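Local coordinates for protein (R)-specific enoyl-CoA hydratase (Pseudomonas aeruginosa, PDB 5CPG) that probably catalyses the reversible (R)-specific hydration of trans-2-enoyl-CoA thioesters to (R)-3-hydroxyacyl-CoA, at residues F53-I67 with L87-V101. Sequence-based numbering, arbitrary orientation.
Sequences FKERIAHGMLSGALI and LRFTRPVKLGDDLKV
Leu-87 and Ile-67 pack side chain to side chain at the tight end of this contact, running antiparallel alongside one another with Leu-87 CD2 3.6 Å from Ile-67 CD1. The other branch, Leu-87 CD1, reaches Met-61 SD and the bare CA of Gly-64, where the helix has no side chain. Met-61 starts with CG anti to its backbone N (chi1 -174°) and then bends twice, so that its CE abuts the rim of the Phe-89 ring, almost coplanar with it, 4.0 Å from Phe-89 CZ. Further along the helix face, Leu-66 lies roughly perpendicular to Leu-99, methyl to methyl through their CD1 atoms, and Leu-66 CB meets Val-101 CG2 at 3.9 Å.

Beyond the helix the two segments meet as extended loops, joined by a single beta bridge between Ile-57 and Lys-94. Two nearly straight backbone bonds hold it, Ala-58 N to Val-93 O (2.8 Å) and Leu-95 N to Arg-56 O (3.0 Å), and water 1 continues the pairing by donating to Ala-58 O and accepting from Val-93 N. Asp-97 OD2 takes the Lys-94 N-H from above the carboxylate plane, tying down the type II turn that starts at Lys-94 and ends at Asp-97. Toward solvent the fit is looser: Glu-55 OE2 lies against the aliphatic part of Lys-94, but the opposite charges do not meet, with Glu-55 OE2 4.7 Å from Lys-94 NZ, and Phe-53 CE1 only approaches Pro-92 CB at 4.5 Å. Arg-56 runs alongside Leu-95 and sends its guanidinium to Glu-25.

The arrangement belongs to the hotdog fold: helix 62-73 lies against the sheet, its 62-67 part crossing strand residues 98-101 at -46°, with Val-120 and Val-129 of adjacent strands completing the floor. Helix 25-35 covers Ala-58 and Met-61, while strand 81-89 pairs antiparallel with a strand of the second subunit, whose Tyr-82 meets the Phe-89 ring.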
# COMPACT_ATOMS: atom_id res chain seq x y z
N PHE A 53 20.60 8.84 4.67
CA PHE A 53 20.46 7.42 5.00
C PHE A 53 21.66 6.58 4.53
O PHE A 53 21.81 5.44 4.98
CB PHE A 53 19.16 6.85 4.40
CG PHE A 53 17.92 7.64 4.75
CD1 PHE A 53 17.29 7.48 5.98
CD2 PHE A 53 17.38 8.54 3.84
CE1 PHE A 53 16.14 8.21 6.30
CE2 PHE A 53 16.23 9.28 4.15
CZ PHE A 53 15.62 9.11 5.38
N LYS A 54 22.46 7.11 3.61
CA LYS A 54 23.67 6.44 3.11
C LYS A 54 23.44 5.19 2.29
O LYS A 54 24.38 4.59 1.79
CB LYS A 54 24.62 6.08 4.29
CG LYS A 54 24.99 7.27 5.14
CD LYS A 54 25.78 8.28 4.36
CE LYS A 54 26.17 9.43 5.28
NZ LYS A 54 27.09 10.43 4.62
N GLU A 55 22.17 4.80 2.14
CA GLU A 55 21.80 3.63 1.39
C GLU A 55 20.33 3.77 1.06
O GLU A 55 19.66 4.68 1.57
CB GLU A 55 22.03 2.34 2.21
CG GLU A 55 21.16 2.38 3.47
CD GLU A 55 21.39 1.20 4.42
OE1 GLU A 55 22.28 0.36 4.16
OE2 GLU A 55 20.67 1.11 5.43
N ARG A 56 19.81 2.89 0.20
CA ARG A 56 18.41 3.02 -0.21
C ARG A 56 17.46 2.66 0.93
O ARG A 56 17.77 1.88 1.82
CB ARG A 56 18.15 2.15 -1.43
CG ARG A 56 18.71 2.73 -2.75
CD ARG A 56 18.65 1.69 -3.84
NE ARG A 56 19.60 0.62 -3.58
CZ ARG A 56 19.78 -0.42 -4.38
NH1 ARG A 56 19.05 -0.53 -5.49
NH2 ARG A 56 20.66 -1.36 -4.08
N ILE A 57 16.26 3.23 0.90
CA ILE A 57 15.25 2.94 1.92
C ILE A 57 13.95 2.49 1.22
O ILE A 57 13.73 2.80 0.05
CB ILE A 57 14.97 4.16 2.84
CG1 ILE A 57 14.29 5.28 2.07
CG2 ILE A 57 16.26 4.70 3.46
CD1 ILE A 57 13.90 6.45 2.94
N ALA A 58 13.09 1.81 1.97
CA ALA A 58 11.84 1.30 1.40
C ALA A 58 10.81 2.41 1.37
O ALA A 58 10.89 3.37 2.14
CB ALA A 58 11.31 0.13 2.24
N HIS A 59 9.85 2.28 0.48
CA HIS A 59 8.69 3.17 0.51
C HIS A 59 7.90 2.93 1.78
O HIS A 59 7.68 1.80 2.17
CB HIS A 59 7.80 2.90 -0.70
CG HIS A 59 8.53 2.91 -2.02
ND1 HIS A 59 9.30 1.86 -2.45
CD2 HIS A 59 8.52 3.82 -3.02
CE1 HIS A 59 9.76 2.13 -3.67
NE2 HIS A 59 9.30 3.32 -4.03
N GLY A 60 7.46 4.01 2.43
CA GLY A 60 6.70 3.83 3.65
C GLY A 60 5.51 2.93 3.47
O GLY A 60 5.21 2.10 4.33
N MET A 61 4.82 3.07 2.33
CA MET A 61 3.60 2.32 2.09
C MET A 61 3.83 0.83 1.78
O MET A 61 2.86 0.09 1.68
CB MET A 61 2.81 2.99 0.96
CG MET A 61 1.43 2.44 0.65
SD MET A 61 0.31 2.47 2.05
CE MET A 61 -0.02 4.23 2.14
N LEU A 62 5.09 0.41 1.62
CA LEU A 62 5.38 -1.03 1.54
C LEU A 62 4.79 -1.74 2.78
O LEU A 62 4.24 -2.85 2.67
CB LEU A 62 6.89 -1.29 1.41
CG LEU A 62 7.32 -2.78 1.38
CD1 LEU A 62 6.72 -3.50 0.18
CD2 LEU A 62 8.84 -2.90 1.38
N SER A 63 4.82 -1.11 3.95
CA SER A 63 4.22 -1.76 5.10
C SER A 63 2.70 -1.92 4.98
O SER A 63 2.17 -2.89 5.50
CB SER A 63 4.52 -0.98 6.38
OG SER A 63 5.88 -1.13 6.73
N GLY A 64 2.02 -0.99 4.30
CA GLY A 64 0.58 -1.15 4.09
C GLY A 64 0.34 -2.35 3.21
O GLY A 64 -0.57 -3.11 3.42
N ALA A 65 1.17 -2.53 2.19
CA ALA A 65 1.08 -3.71 1.37
C ALA A 65 1.24 -5.01 2.17
O ALA A 65 0.46 -5.95 2.00
CB ALA A 65 2.13 -3.64 0.24
N LEU A 66 2.25 -5.07 3.02
CA LEU A 66 2.50 -6.27 3.82
C LEU A 66 1.36 -6.54 4.80
O LEU A 66 0.92 -7.66 4.93
CB LEU A 66 3.83 -6.12 4.59
CG LEU A 66 5.03 -6.02 3.64
CD1 LEU A 66 6.28 -5.74 4.45
CD2 LEU A 66 5.18 -7.34 2.85
N ILE A 67 0.86 -5.48 5.46
CA ILE A 67 -0.29 -5.61 6.34
C ILE A 67 -1.48 -6.21 5.59
O ILE A 67 -2.14 -7.11 6.10
CB ILE A 67 -0.68 -4.25 6.94
CG1 ILE A 67 0.33 -3.88 8.03
CG2 ILE A 67 -2.09 -4.28 7.52
CD1 ILE A 67 0.27 -2.38 8.49
N LEU A 87 -2.84 3.96 9.06
CA LEU A 87 -1.40 3.73 9.18
C LEU A 87 -0.72 4.93 9.79
O LEU A 87 -0.94 6.09 9.38
CB LEU A 87 -0.78 3.46 7.79
CG LEU A 87 -1.35 2.22 7.10
CD1 LEU A 87 -0.95 2.26 5.60
CD2 LEU A 87 -0.78 0.96 7.72
N ARG A 88 0.14 4.68 10.76
CA ARG A 88 1.02 5.77 11.20
C ARG A 88 2.44 5.27 10.98
O ARG A 88 2.79 4.17 11.42
CB ARG A 88 0.77 6.11 12.66
CG ARG A 88 -0.67 6.58 12.89
CD ARG A 88 -1.06 6.71 14.36
NE ARG A 88 -1.27 5.43 15.06
CZ ARG A 88 -2.41 4.73 15.04
NH1 ARG A 88 -3.46 5.12 14.31
NH2 ARG A 88 -2.50 3.60 15.72
N PHE A 89 3.24 6.06 10.28
CA PHE A 89 4.61 5.67 9.89
C PHE A 89 5.59 6.24 10.93
O PHE A 89 5.82 7.44 11.01
CB PHE A 89 4.94 6.17 8.49
CG PHE A 89 3.95 5.73 7.44
CD1 PHE A 89 3.99 4.44 6.91
CD2 PHE A 89 2.98 6.62 6.97
CE1 PHE A 89 3.06 4.03 5.96
CE2 PHE A 89 2.08 6.24 6.01
CZ PHE A 89 2.09 4.95 5.50
N THR A 90 6.12 5.34 11.75
CA THR A 90 6.85 5.72 12.96
C THR A 90 8.33 5.83 12.73
O THR A 90 8.98 6.77 13.18
CB THR A 90 6.59 4.71 14.05
OG1 THR A 90 5.19 4.53 14.16
CG2 THR A 90 7.13 5.25 15.41
N ARG A 91 8.85 4.88 11.97
CA ARG A 91 10.29 4.81 11.69
C ARG A 91 10.51 4.43 10.24
O ARG A 91 9.74 3.66 9.69
CB ARG A 91 10.98 3.77 12.60
CG ARG A 91 11.02 4.16 14.09
CD ARG A 91 11.58 3.04 14.96
NE ARG A 91 11.76 3.47 16.37
CZ ARG A 91 10.79 3.45 17.28
NH1 ARG A 91 9.57 3.03 16.95
NH2 ARG A 91 11.04 3.85 18.53
N PRO A 92 11.60 4.91 9.63
CA PRO A 92 11.91 4.46 8.27
C PRO A 92 12.36 2.99 8.23
O PRO A 92 12.79 2.40 9.23
CB PRO A 92 13.06 5.36 7.86
CG PRO A 92 13.70 5.73 9.15
CD PRO A 92 12.62 5.84 10.15
N VAL A 93 12.23 2.41 7.06
CA VAL A 93 12.64 1.04 6.82
C VAL A 93 13.75 1.09 5.78
O VAL A 93 13.59 1.74 4.73
CB VAL A 93 11.48 0.20 6.31
CG1 VAL A 93 11.94 -1.25 5.99
CG2 VAL A 93 10.32 0.21 7.34
N LYS A 94 14.87 0.42 6.06
CA LYS A 94 16.03 0.55 5.18
C LYS A 94 16.25 -0.73 4.41
O LYS A 94 15.76 -1.79 4.83
CB LYS A 94 17.27 0.94 5.99
CG LYS A 94 17.09 2.26 6.75
CD LYS A 94 18.29 2.63 7.61
CE LYS A 94 18.54 1.60 8.69
NZ LYS A 94 19.34 2.15 9.84
N LEU A 95 16.93 -0.63 3.28
CA LEU A 95 17.37 -1.81 2.55
C LEU A 95 18.09 -2.75 3.49
O LEU A 95 18.96 -2.32 4.26
CB LEU A 95 18.29 -1.39 1.40
CG LEU A 95 18.84 -2.51 0.53
CD1 LEU A 95 17.69 -3.23 -0.18
CD2 LEU A 95 19.82 -1.87 -0.48
N GLY A 96 17.72 -4.03 3.48
CA GLY A 96 18.34 -4.96 4.41
C GLY A 96 17.72 -5.10 5.78
O GLY A 96 18.22 -5.84 6.63
N ASP A 97 16.62 -4.40 6.04
CA ASP A 97 15.85 -4.64 7.25
C ASP A 97 14.98 -5.87 7.06
O ASP A 97 14.80 -6.32 5.94
CB ASP A 97 14.96 -3.41 7.57
CG ASP A 97 15.75 -2.26 8.13
OD1 ASP A 97 16.94 -2.42 8.45
OD2 ASP A 97 15.19 -1.15 8.27
N ASP A 98 14.43 -6.44 8.16
CA ASP A 98 13.44 -7.52 8.06
C ASP A 98 12.24 -7.07 8.84
O ASP A 98 12.41 -6.60 9.95
CB ASP A 98 13.95 -8.84 8.64
CG ASP A 98 14.95 -9.53 7.75
OD1 ASP A 98 14.52 -10.16 6.75
OD2 ASP A 98 16.16 -9.49 8.08
N LEU A 99 11.06 -7.22 8.28
CA LEU A 99 9.88 -6.72 8.98
C LEU A 99 9.00 -7.86 9.44
O LEU A 99 8.87 -8.88 8.79
CB LEU A 99 9.06 -5.78 8.08
CG LEU A 99 9.82 -4.59 7.56
CD1 LEU A 99 8.86 -3.73 6.71
CD2 LEU A 99 10.40 -3.78 8.71
N LYS A 100 8.35 -7.65 10.59
CA LYS A 100 7.35 -8.57 11.08
C LYS A 100 6.04 -7.82 11.28
O LYS A 100 6.01 -6.83 12.03
CB LYS A 100 7.81 -9.19 12.41
CG LYS A 100 6.75 -10.04 13.08
CD LYS A 100 7.24 -10.53 14.43
CE LYS A 100 7.79 -9.34 15.25
NZ LYS A 100 8.31 -9.71 16.62
N VAL A 101 5.02 -8.23 10.55
CA VAL A 101 3.67 -7.73 10.75
C VAL A 101 3.03 -8.52 11.88
O VAL A 101 3.07 -9.77 11.87
CB VAL A 101 2.79 -7.85 9.49
CG1 VAL A 101 1.36 -7.50 9.83
CG2 VAL A 101 3.35 -6.96 8.37
O HOH W 1 10.64 3.57 4.90